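Side-chain contact in Lmo2470 protein (Listeria monocytogenes EGD-e, PDB 5HL3), which interacts with the host protein afadin and facilitates crossing of the basement membrane, as a calcium-binding leucine-rich-repeat internalin: residues A[313-318]-A[322-327]. Residues are numbered along the deposited sequence; the frame is centred on the assembly and turned at random. Where two conformers were deposited one is given.
With CA (calcium ion), chain G.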
loop_
_atom_site.group_PDB
_atom_site.type_symbol
_atom_site.label_atom_id
_atom_site.label_comp_id
_atom_site.label_asym_id
_atom_site.label_seq_id
_atom_site.Cartn_x
_atom_site.Cartn_y
_atom_site.Cartn_z
ATOM N N LEU A 313 -6.386 -38.259 -1.643
ATOM C CA LEU A 313 -5.857 -39.269 -0.722
ATOM C C LEU A 313 -6.503 -39.123 0.663
ATOM O O LEU A 313 -6.781 -38.004 1.082
ATOM C CB LEU A 313 -4.339 -39.107 -0.576
ATOM C CG LEU A 313 -3.518 -39.362 -1.843
ATOM C CD1 LEU A 313 -2.054 -38.992 -1.589
ATOM C CD2 LEU A 313 -3.675 -40.801 -2.289
ATOM N N PRO A 314 -6.716 -40.260 1.369
ATOM C CA PRO A 314 -7.225 -40.150 2.742
ATOM C C PRO A 314 -6.257 -39.350 3.583
ATOM O O PRO A 314 -5.050 -39.542 3.487
ATOM C CB PRO A 314 -7.282 -41.595 3.220
ATOM C CG PRO A 314 -7.424 -42.391 1.975
ATOM C CD PRO A 314 -6.597 -41.663 0.950
ATOM N N THR A 315 -6.794 -38.486 4.414
ATOM C CA THR A 315 -6.006 -37.526 5.154
ATOM C C THR A 315 -6.589 -37.430 6.550
ATOM O O THR A 315 -7.798 -37.293 6.689
ATOM C CB THR A 315 -6.018 -36.191 4.369
ATOM O OG1 THR A 315 -5.411 -36.424 3.075
ATOM C CG2 THR A 315 -5.233 -35.130 5.063
ATOM N N THR A 316 -5.745 -37.520 7.576
ATOM C CA THR A 316 -6.189 -37.463 8.967
ATOM C C THR A 316 -5.387 -36.450 9.760
ATOM O O THR A 316 -4.187 -36.315 9.576
ATOM C CB THR A 316 -6.060 -38.837 9.653
ATOM O OG1 THR A 316 -4.738 -39.351 9.463
ATOM C CG2 THR A 316 -7.069 -39.826 9.078
ATOM N N VAL A 317 -6.073 -35.746 10.652
ATOM C CA VAL A 317 -5.462 -34.765 11.524
ATOM C C VAL A 317 -5.165 -35.469 12.844
ATOM O O VAL A 317 -6.067 -36.098 13.429
ATOM C CB VAL A 317 -6.416 -33.602 11.812
ATOM C CG1 VAL A 317 -5.782 -32.629 12.793
ATOM C CG2 VAL A 317 -6.810 -32.895 10.522
ATOM N N ASN A 318 -3.926 -35.355 13.307
ATOM C CA ASN A 318 -3.462 -35.926 14.559
ATOM C C ASN A 318 -3.398 -34.758 15.542
ATOM O O ASN A 318 -2.413 -34.028 15.605
ATOM C CB ASN A 318 -2.103 -36.608 14.347
ATOM C CG ASN A 318 -2.084 -37.531 13.102
ATOM O OD1 ASN A 318 -2.905 -38.462 12.995
ATOM N ND2 ASN A 318 -1.156 -37.267 12.150
ATOM N N ASN A 322 -0.130 -32.576 16.874
ATOM C CA ASN A 322 -0.206 -31.493 15.900
ATOM C C ASN A 322 0.484 -31.831 14.573
ATOM O O ASN A 322 1.398 -31.143 14.127
ATOM C CB ASN A 322 0.321 -30.158 16.474
ATOM C CG ASN A 322 -0.642 -29.519 17.470
ATOM O OD1 ASN A 322 -1.564 -30.153 17.972
ATOM N ND2 ASN A 322 -0.427 -28.243 17.739
ATOM N N THR A 323 0.039 -32.918 13.960
ATOM C CA THR A 323 0.558 -33.289 12.635
ATOM C C THR A 323 -0.642 -33.708 11.791
ATOM O O THR A 323 -1.761 -33.864 12.290
ATOM C CB THR A 323 1.569 -34.457 12.691
ATOM O OG1 THR A 323 0.936 -35.601 13.220
ATOM C CG2 THR A 323 2.800 -34.142 13.554
ATOM N N ILE A 324 -0.393 -33.867 10.493
ATOM C CA ILE A 324 -1.394 -34.297 9.526
ATOM C C ILE A 324 -0.789 -35.445 8.733
ATOM O O ILE A 324 0.354 -35.346 8.292
ATOM C CB ILE A 324 -1.814 -33.155 8.583
ATOM C CG1 ILE A 324 -2.455 -32.021 9.375
ATOM C CG2 ILE A 324 -2.759 -33.665 7.501
ATOM C CD1 ILE A 324 -2.699 -30.750 8.574
ATOM N N THR A 325 -1.551 -36.522 8.535
ATOM C CA THR A 325 -1.045 -37.693 7.807
ATOM C C THR A 325 -1.833 -37.915 6.534
ATOM O O THR A 325 -3.059 -37.939 6.570
ATOM C CB THR A 325 -1.094 -38.960 8.683
ATOM O OG1 THR A 325 -0.223 -38.764 9.810
ATOM C CG2 THR A 325 -0.653 -40.176 7.920
ATOM N N VAL A 326 -1.127 -38.034 5.410
ATOM C CA VAL A 326 -1.729 -38.353 4.124
ATOM C C VAL A 326 -1.400 -39.797 3.808
ATOM O O VAL A 326 -0.254 -40.230 3.920
ATOM C CB VAL A 326 -1.201 -37.426 3.025
ATOM C CG1 VAL A 326 -1.869 -37.734 1.686
ATOM C CG2 VAL A 326 -1.435 -35.996 3.419
ATOM N N ASP A 327 -2.429 -40.564 3.479
ATOM C CA ASP A 327 -2.237 -41.982 3.217
ATOM C C ASP A 327 -1.725 -42.225 1.800
ATOM O O ASP A 327 -2.505 -42.430 0.868
ATOM C CB ASP A 327 -3.514 -42.770 3.471
ATOM C CG ASP A 327 -3.309 -44.257 3.334
ATOM O OD1 ASP A 327 -2.169 -44.696 3.078
ATOM O OD2 ASP A 327 -4.288 -45.012 3.500
HETATM CA CA CA G . -3.452 -30.039 19.292
HETATM O O HOH W 1 -4.355 -40.695 6.711
HETATM O O HOH W 2 -1.843 -30.517 20.853
HETATM O O HOH W 3 -4.076 -28.403 21.297
HETATM O O HOH W 4 -5.174 -31.000 20.774
HETATM O O HOH W 5 -3.834 -27.930 18.419
#
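The side-chain nitrogen ND2 of Asn-318 spends both its hydrogens on the neighbouring strand, giving one to Thr-325 OG1 at 2.9 Å and the other to Thr-323 OG1, also at 2.9 Å. CG of Asn-318 lies beside its own backbone N (chi1 -48°), which lays the amide across the two threonines; the Thr-325 hydroxyl is nearly in the amide plane, that of Thr-323 16° out of it. With both N-H groups engaged, the amide is held against rotation, and Thr-325 OG1 is also bonded to Thr-281 of the next strand. Threonine suits both positions, its branched CB favouring an extended backbone while its hydroxyl oxygen accepts an N-H from the amide. A water donates to Thr-325 O at 3.0 Å.

The other face carries Thr-315, Val-317, Ile-324 and Val-326 and is mostly apolar: Thr-315 CG2 meets Ile-324 CG2 at 3.8 Å. Thr-315 turns OG1 back to Leu-313 O, satisfying its hydroxyl locally and leaving its methyl for Ile-324. Leu-313 reaches toward the partner strand, its CD1 3.5 Å from Val-326 CG1. Between the faces, Thr-316 and Thr-325 exchange paired backbone bonds. At the turn, Asn-322 and Thr-323 both face Asn-318, a G1 beta bulge; asparagine tolerates the positive phi of Asn-322, and its OD1 binds calcium at 2.3 Å, alongside Glu-319 O: an antiparallel beta hairpin with a calcium site at its tip.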